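Side-chain contacts in predicted zincin-like metalloprotease (Acidothermus cellulolyticus 11B, PDB 3E11), which is of unknown function but is predicted to act as a zincin-like, metal-dependent protease: residues A[3-8]-A[75-80]; A[19-24]-A[92-97]. All coordinates share one frame; numbering follows the deposited sequence.

Contact 1: residues A[3-8]-A[75-80]; sequences VYVDPD and TICALC. With ACT (acetate ion), chain C.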
ATOM      1  N   VAL A   3      -0.267 -18.525   3.512  1.00  7.60           N
ATOM      2  CA  VAL A   3      -0.638 -18.733   2.124  1.00  7.32           C
ATOM      3  C   VAL A   3       0.489 -18.242   1.228  1.00  7.01           C
ATOM      4  O   VAL A   3       1.108 -17.212   1.493  1.00  7.39           O
ATOM      5  CB  VAL A   3      -1.987 -18.069   1.763  1.00  7.02           C
ATOM      6  CG1 VAL A   3      -1.922 -16.542   1.775  1.00  8.00           C
ATOM      7  CG2 VAL A   3      -2.470 -18.566   0.429  1.00  7.46           C
ATOM      8  N   TYR A   4       0.786 -19.029   0.212  1.00  6.48           N
ATOM      9  CA  TYR A   4       1.771 -18.648  -0.784  1.00  6.08           C
ATOM     10  C   TYR A   4       1.034 -17.961  -1.939  1.00  6.20           C
ATOM     11  O   TYR A   4       0.013 -18.453  -2.424  1.00  6.87           O
ATOM     12  CB  TYR A   4       2.511 -19.870  -1.318  1.00  5.89           C
ATOM     13  CG  TYR A   4       3.726 -19.518  -2.143  1.00  6.27           C
ATOM     14  CD1 TYR A   4       3.600 -19.047  -3.450  1.00  6.17           C
ATOM     15  CD2 TYR A   4       4.996 -19.634  -1.607  1.00  5.78           C
ATOM     16  CE1 TYR A   4       4.727 -18.739  -4.217  1.00  7.56           C
ATOM     17  CE2 TYR A   4       6.116 -19.323  -2.347  1.00  7.38           C
ATOM     18  CZ  TYR A   4       5.984 -18.850  -3.645  1.00  7.26           C
ATOM     19  OH  TYR A   4       7.131 -18.579  -4.376  1.00  6.81           O
ATOM     20  N   VAL A   5       1.581 -16.847  -2.366  1.00  5.94           N
ATOM     21  CA  VAL A   5       1.064 -16.105  -3.490  1.00  6.83           C
ATOM     22  C   VAL A   5       2.229 -15.755  -4.402  1.00  7.00           C
ATOM     23  O   VAL A   5       3.171 -15.018  -4.012  1.00  6.88           O
ATOM     24  CB  VAL A   5       0.342 -14.831  -3.041  1.00  6.68           C
ATOM     25  CG1 VAL A   5      -0.283 -14.136  -4.248  1.00  7.80           C
ATOM     26  CG2 VAL A   5      -0.727 -15.127  -1.970  1.00  8.29           C
ATOM     27  N   ASP A   6       2.189 -16.288  -5.623  1.00  6.86           N
ATOM     28  CA  ASP A   6       3.199 -15.938  -6.644  1.00  7.00           C
ATOM     29  C   ASP A   6       3.105 -14.460  -7.031  1.00  7.55           C
ATOM     30  O   ASP A   6       2.070 -13.840  -6.855  1.00  6.53           O
ATOM     31  CB  ASP A   6       3.094 -16.829  -7.875  1.00  6.96           C
ATOM     32  CG  ASP A   6       1.766 -16.704  -8.568  1.00  8.82           C
ATOM     33  OD1 ASP A   6       0.817 -17.297  -8.036  1.00  6.90           O
ATOM     34  OD2 ASP A   6       1.693 -16.040  -9.631  1.00 10.42           O
ATOM     35  N   PRO A   7       4.189 -13.887  -7.553  1.00  8.55           N
ATOM     36  CA  PRO A   7       4.210 -12.429  -7.839  1.00  8.90           C
ATOM     37  C   PRO A   7       3.044 -11.912  -8.719  1.00  8.98           C
ATOM     38  O   PRO A   7       2.386 -10.925  -8.338  1.00  8.84           O
ATOM     39  CB  PRO A   7       5.557 -12.246  -8.519  1.00  9.11           C
ATOM     40  CG  PRO A   7       6.407 -13.296  -7.842  1.00  9.63           C
ATOM     41  CD  PRO A   7       5.494 -14.501  -7.815  1.00  8.88           C
ATOM     42  N   ASP A   8       2.773 -12.573  -9.841  1.00  9.26           N
ATOM     43  CA  ASP A   8       1.695 -12.109 -10.733  1.00 10.15           C
ATOM     44  C   ASP A   8       0.368 -12.110  -9.999  1.00 10.04           C
ATOM     45  O   ASP A   8      -0.396 -11.163 -10.117  1.00 10.36           O
ATOM     46  CB  ASP A   8       1.549 -12.961 -11.961  1.00 11.07           C
ATOM     47  CG  ASP A   8       2.623 -12.717 -12.976  1.00 12.59           C
ATOM     48  OD1 ASP A   8       3.458 -11.799 -12.809  1.00 15.50           O
ATOM     49  OD2 ASP A   8       2.609 -13.454 -13.974  1.00 17.04           O
ATOM     50  N   THR A  75       6.221 -10.366   3.992  1.00  8.47           N
ATOM     51  CA  THR A  75       5.842 -10.064   5.372  1.00  8.73           C
ATOM     52  C   THR A  75       4.321 -10.055   5.478  1.00  8.22           C
ATOM     53  O   THR A  75       3.778 -10.497   6.479  1.00 10.05           O
ATOM     54  CB  THR A  75       6.472  -8.747   5.901  1.00  8.83           C
ATOM     55  OG1 THR A  75       6.277  -7.720   4.943  1.00  7.29           O
ATOM     56  CG2 THR A  75       7.949  -8.914   6.136  1.00 10.08           C
ATOM     57  N   ILE A  76       3.640  -9.601   4.427  1.00  7.92           N
ATOM     58  CA  ILE A  76       2.172  -9.650   4.323  0.50  7.54           C
ATOM     59  C   ILE A  76       1.679 -11.089   4.315  1.00  7.54           C
ATOM     60  O   ILE A  76       0.746 -11.454   5.043  1.00  7.71           O
ATOM     61  CB  ILE A  76       1.663  -8.944   3.019  0.50  7.65           C
ATOM     62  CG1 ILE A  76       1.810  -7.410   3.116  0.50  6.57           C
ATOM     63  CG2 ILE A  76       0.205  -9.320   2.707  0.50  7.23           C
ATOM     64  CD1 ILE A  76       0.635  -6.672   3.798  0.50  5.84           C
ATOM     65  N   CYS A  77       2.276 -11.904   3.454  1.00  8.10           N
ATOM     66  CA  CYS A  77       1.781 -13.284   3.292  1.00  8.24           C
ATOM     67  C   CYS A  77       1.954 -14.103   4.537  1.00  7.10           C
ATOM     68  O   CYS A  77       1.107 -14.901   4.860  1.00  6.67           O
ATOM     69  CB  CYS A  77       2.417 -14.000   2.106  1.00  8.02           C
ATOM     70  SG  CYS A  77       1.785 -13.352   0.503  1.00 11.62           S
ATOM     71  N   ALA A  78       3.037 -13.869   5.263  1.00  8.08           N
ATOM     72  CA  ALA A  78       3.314 -14.577   6.518  1.00  7.28           C
ATOM     73  C   ALA A  78       2.200 -14.419   7.539  1.00  7.22           C
ATOM     74  O   ALA A  78       2.059 -15.261   8.412  1.00  7.44           O
ATOM     75  CB  ALA A  78       4.602 -14.112   7.116  1.00  7.16           C
ATOM     76  N   LEU A  79       1.459 -13.322   7.456  1.00  7.44           N
ATOM     77  CA  LEU A  79       0.337 -13.048   8.344  1.00  7.13           C
ATOM     78  C   LEU A  79      -1.029 -13.604   7.871  1.00  7.94           C
ATOM     79  O   LEU A  79      -2.046 -13.450   8.590  1.00  7.67           O
ATOM     80  CB  LEU A  79       0.209 -11.524   8.507  1.00  8.58           C
ATOM     81  CG  LEU A  79       1.300 -10.800   9.275  1.00 10.06           C
ATOM     82  CD1 LEU A  79       1.058  -9.276   9.148  1.00 13.38           C
ATOM     83  CD2 LEU A  79       1.316 -11.256  10.673  1.00 12.39           C
ATOM     84  N   CYS A  80      -1.071 -14.194   6.677  1.00  7.70           N
ATOM     85  CA  CYS A  80      -2.331 -14.526   5.993  1.00  6.76           C
ATOM     86  C   CYS A  80      -2.476 -16.009   5.658  1.00  6.60           C
ATOM     87  O   CYS A  80      -1.546 -16.652   5.187  1.00  6.19           O
ATOM     88  CB  CYS A  80      -2.486 -13.701   4.723  1.00  8.36           C
ATOM     89  SG  CYS A  80      -2.530 -11.885   5.075  1.00  8.21           S
TER
HETATM   90  C   ACT C 114       5.387 -15.570  -1.162  1.00 39.02           C
HETATM   91  O   ACT C 114       4.147 -15.707  -0.895  1.00 37.71           O
HETATM   92  OXT ACT C 114       5.682 -14.998  -2.249  1.00 39.57           O
HETATM   93  CH3 ACT C 114       6.477 -16.074  -0.255  1.00 39.00           C
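Val3 and Cys80 join the extended N-terminal segment to the turn following helix 73-78. The backbone N of Val3 gives a hydrogen bond to Cys80 O over 2.8 Å; the donor lies in the carbonyl plane, with a C=O...N angle of 157°, although the N-H itself is noticeably bent. Beside this bond one branch of the valine closes in: with CG1 lodged between its own N and carbonyl carbon (chi1 68°), that methyl rests 3.4 Å from Cys80 O and reaches Cys80 CB at 4.1 Å. At the other end of the same residue, Val3 O comes to 3.5 Å from Cys77 CB. Two residues on, Val5 meets the thiol of Cys77 with a single methyl, CG2 to SG 3.9 Å.

An acetate, probably taken up from the crystallisation liquor, sits in the angle between the segments. Val5 N gives a nearly linear hydrogen bond to acetate O (3.2 Å, 179°). Cys77 SG lies 3.6 Å from acetate O, while the Tyr4 ring lies against the ion with the carboxylate carbon 4.0 Å above the ring centre.

Behind this first shell, Phe10 of helix 7-19 touches both Val5 and Cys77, and Val86 of helix 83-101 touches both Val3 and Cys80. Asp6 then stands at the N-cap of helix 7-19, its OD2 weakly bonded to Arg9 N. The whole is structural packing: an extended N-terminal lead-in pinned to the turn following helix 73-78 in the zincin-like fold.

Contact 2: residues A[19-24]-A[92-97]; sequences DGIPEE and KTVVHE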
ATOM      1  N   ASP A  19      -8.994  -1.388  -5.284  1.00  8.24           N
ATOM      2  CA  ASP A  19     -10.364  -1.205  -5.747  1.00  8.98           C
ATOM      3  C   ASP A  19     -11.330  -1.082  -4.546  1.00  8.97           C
ATOM      4  O   ASP A  19     -12.358  -0.455  -4.653  1.00  7.57           O
ATOM      5  CB  ASP A  19     -10.802  -2.372  -6.643  1.00  8.79           C
ATOM      6  CG  ASP A  19     -10.066  -2.406  -8.011  1.00 12.20           C
ATOM      7  OD1 ASP A  19      -9.359  -1.437  -8.368  1.00 19.17           O
ATOM      8  OD2 ASP A  19     -10.159  -3.444  -8.695  1.00 15.33           O
ATOM      9  N   GLY A  20     -10.985  -1.700  -3.420  1.00  9.68           N
ATOM     10  CA  GLY A  20     -11.829  -1.693  -2.232  1.00 10.10           C
ATOM     11  C   GLY A  20     -11.474  -0.620  -1.209  1.00 10.13           C
ATOM     12  O   GLY A  20     -12.029  -0.602  -0.121  1.00  9.06           O
ATOM     13  N   ILE A  21     -10.509   0.243  -1.524  1.00 10.19           N
ATOM     14  CA  ILE A  21     -10.222   1.354  -0.635  1.00 10.50           C
ATOM     15  C   ILE A  21     -11.461   2.231  -0.494  1.00 10.06           C
ATOM     16  O   ILE A  21     -12.062   2.625  -1.490  1.00 10.41           O
ATOM     17  CB  ILE A  21      -9.036   2.170  -1.122  1.00 10.88           C
ATOM     18  CG1 ILE A  21      -7.745   1.361  -0.844  1.00 11.18           C
ATOM     19  CG2 ILE A  21      -8.991   3.548  -0.444  1.00 12.35           C
ATOM     20  CD1 ILE A  21      -6.527   1.979  -1.429  1.00 12.01           C
ATOM     21  N   PRO A  22     -11.865   2.527   0.739  1.00 10.40           N
ATOM     22  CA  PRO A  22     -13.035   3.376   0.908  1.00 10.19           C
ATOM     23  C   PRO A  22     -12.898   4.752   0.276  1.00  9.82           C
ATOM     24  O   PRO A  22     -11.779   5.312   0.231  1.00  7.93           O
ATOM     25  CB  PRO A  22     -13.167   3.469   2.433  1.00 10.98           C
ATOM     26  CG  PRO A  22     -12.598   2.214   2.919  1.00 11.75           C
ATOM     27  CD  PRO A  22     -11.402   1.990   2.039  1.00 10.97           C
ATOM     28  N   GLU A  23     -14.021   5.259  -0.238  1.00 10.13           N
ATOM     29  CA  GLU A  23     -14.059   6.512  -0.979  1.00 11.16           C
ATOM     30  C   GLU A  23     -13.518   7.676  -0.160  1.00  9.89           C
ATOM     31  O   GLU A  23     -13.042   8.629  -0.745  1.00 10.30           O
ATOM     32  CB  GLU A  23     -15.478   6.860  -1.471  1.00 11.90           C
ATOM     33  CG  GLU A  23     -15.939   6.067  -2.711  1.00 14.41           C
ATOM     34  N   GLU A  24     -13.587   7.622   1.175  1.00  9.46           N
ATOM     35  CA  GLU A  24     -13.061   8.738   1.969  1.00  9.70           C
ATOM     36  C   GLU A  24     -11.527   8.907   1.831  1.00  8.69           C
ATOM     37  O   GLU A  24     -11.019   9.986   2.095  1.00  8.55           O
ATOM     38  CB  GLU A  24     -13.467   8.669   3.460  1.00 10.71           C
ATOM     39  CG  GLU A  24     -13.209   7.347   4.175  1.00 12.71           C
ATOM     40  CD  GLU A  24     -14.401   6.384   4.126  1.00 14.44           C
ATOM     41  OE1 GLU A  24     -15.122   6.339   3.086  1.00 13.30           O
ATOM     42  OE2 GLU A  24     -14.612   5.647   5.140  1.00 19.26           O
ATOM     43  N   LYS A  92      -5.399  -2.698   4.245  1.00  9.42           N
ATOM     44  CA  LYS A  92      -5.226  -2.061   5.534  1.00 10.11           C
ATOM     45  C   LYS A  92      -3.888  -1.322   5.550  1.00  8.91           C
ATOM     46  O   LYS A  92      -3.803  -0.218   6.051  1.00  7.68           O
ATOM     47  CB  LYS A  92      -5.321  -3.073   6.664  1.00  9.62           C
ATOM     48  CG  LYS A  92      -4.848  -2.570   7.984  1.00 12.02           C
ATOM     49  CD  LYS A  92      -4.970  -3.641   9.072  1.00 13.71           C
ATOM     50  CE  LYS A  92      -4.249  -3.176  10.329  1.00 17.05           C
ATOM     51  NZ  LYS A  92      -4.453  -4.083  11.496  1.00 18.43           N
ATOM     52  N   THR A  93      -2.877  -1.927   4.948  1.00  7.88           N
ATOM     53  CA  THR A  93      -1.538  -1.356   4.899  1.00  8.35           C
ATOM     54  C   THR A  93      -1.468  -0.060   4.079  1.00  8.52           C
ATOM     55  O   THR A  93      -0.923   0.939   4.552  1.00  8.31           O
ATOM     56  CB  THR A  93      -0.530  -2.394   4.370  1.00  8.35           C
ATOM     57  OG1 THR A  93      -0.508  -3.501   5.272  1.00  8.37           O
ATOM     58  CG2 THR A  93       0.880  -1.801   4.240  1.00 10.53           C
ATOM     59  N   VAL A  94      -2.034  -0.088   2.882  1.00  8.80           N
ATOM     60  CA  VAL A  94      -2.120   1.092   2.015  1.00  8.90           C
ATOM     61  C   VAL A  94      -2.869   2.227   2.736  1.00  8.60           C
ATOM     62  O   VAL A  94      -2.400   3.384   2.755  1.00  7.56           O
ATOM     63  CB  VAL A  94      -2.784   0.754   0.664  1.00  9.22           C
ATOM     64  CG1 VAL A  94      -2.976   2.011  -0.157  1.00 10.50           C
ATOM     65  CG2 VAL A  94      -1.946  -0.259  -0.130  1.00  9.97           C
ATOM     66  N   VAL A  95      -4.037   1.912   3.312  1.00  7.95           N
ATOM     67  CA  VAL A  95      -4.833   2.938   4.000  1.00  8.78           C
ATOM     68  C   VAL A  95      -4.083   3.541   5.204  1.00  9.08           C
ATOM     69  O   VAL A  95      -4.062   4.772   5.402  1.00 10.07           O
ATOM     70  CB  VAL A  95      -6.212   2.410   4.432  1.00  8.80           C
ATOM     71  CG1 VAL A  95      -6.919   3.421   5.328  1.00  8.56           C
ATOM     72  CG2 VAL A  95      -7.059   2.164   3.203  1.00  9.78           C
ATOM     73  N   HIS A  96      -3.428   2.706   5.995  1.00  9.08           N
ATOM     74  CA  HIS A  96      -2.576   3.240   7.060  1.00  9.00           C
ATOM     75  C   HIS A  96      -1.446   4.106   6.560  1.00  8.81           C
ATOM     76  O   HIS A  96      -1.158   5.158   7.140  1.00  9.19           O
ATOM     77  CB  HIS A  96      -2.046   2.115   7.954  1.00  9.75           C
ATOM     78  CG  HIS A  96      -3.097   1.569   8.865  1.00 12.07           C
ATOM     79  ND1 HIS A  96      -2.938   1.483  10.227  1.00 15.84           N
ATOM     80  CD2 HIS A  96      -4.357   1.142   8.605  1.00 14.78           C
ATOM     81  CE1 HIS A  96      -4.035   0.969  10.761  1.00 16.69           C
ATOM     82  NE2 HIS A  96      -4.911   0.758   9.797  1.00 15.92           N
ATOM     83  N   GLU A  97      -0.804   3.679   5.484  1.00  8.33           N
ATOM     84  CA  GLU A  97       0.334   4.418   4.971  1.00  8.88           C
ATOM     85  C   GLU A  97      -0.118   5.767   4.443  1.00  8.34           C
ATOM     86  O   GLU A  97       0.511   6.780   4.718  1.00  8.34           O
ATOM     87  CB  GLU A  97       1.091   3.609   3.904  1.00  9.47           C
ATOM     88  CG  GLU A  97       1.944   2.465   4.489  1.00  9.63           C
ATOM     89  CD  GLU A  97       2.960   2.969   5.502  1.00  9.03           C
ATOM     90  OE1 GLU A  97       3.507   4.064   5.310  1.00 12.17           O
ATOM     91  OE2 GLU A  97       3.174   2.298   6.523  1.00  9.71           O
TER
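Ile21 sends CG1 away from its carbonyl carbon and alongside its own N (chi1 -74°), and the extended second torsion (chi2 173°) carries CD1 out to the helix as the leading atom. Val94 and Val95 share nearly the same first torsion, yet they offer different branches: Val94 presents CG1, the methyl anti to its N (chi1 175°), whereas Val95 presents CG2, the one anti to its carbonyl carbon. The isoleucine therefore touches both neighbours at once. Its CD1 meets Val94 CG1 at 3.8 Å, the two side chains crossing at about a right angle, while its CG1 passes Val95 CG2 at 4.2 Å, these two side chains passing each other head to tail. Pro22 adds a looser touch, CD to Val95 CG2 at 4.5 Å.

No hydrogen bond joins the segments, so apolar packing alone makes this contact. Val94 is further packed on Ile69 and Ile71 of strand 67-72 and on Met29, and Val95 on Phe25; Tyr114 touches Pro22 and also His96. The loop after helix 7-19 is thus packed on a helix carrying His96 and Glu97, which with His100 match the HExxH pattern characteristic of zincin metallopeptidases, although no metal is bound to it here.

The two contacts, with centres 19 Å apart, alternate along the chain: helix 7-19 leads from segment 3-8 to segment 19-24, and the helices 73-78 and 83-101 that receive them follow one another. In the conformer of Ile76 modelled here, one of two, CD1 packs 3.7 Å from Thr93 OG1, so this link is tentative. Measured between centres, contact 1 lies about 14 Å from the middle of the chain and contact 2 about 8 Å, so contact 2 is the more central. Only contact 2 includes part of the presumed metal-binding motif. Its Asp19 is a calcium ligand observed for this protein, though no calcium is bound to this chain; the acetate belongs to contact 1.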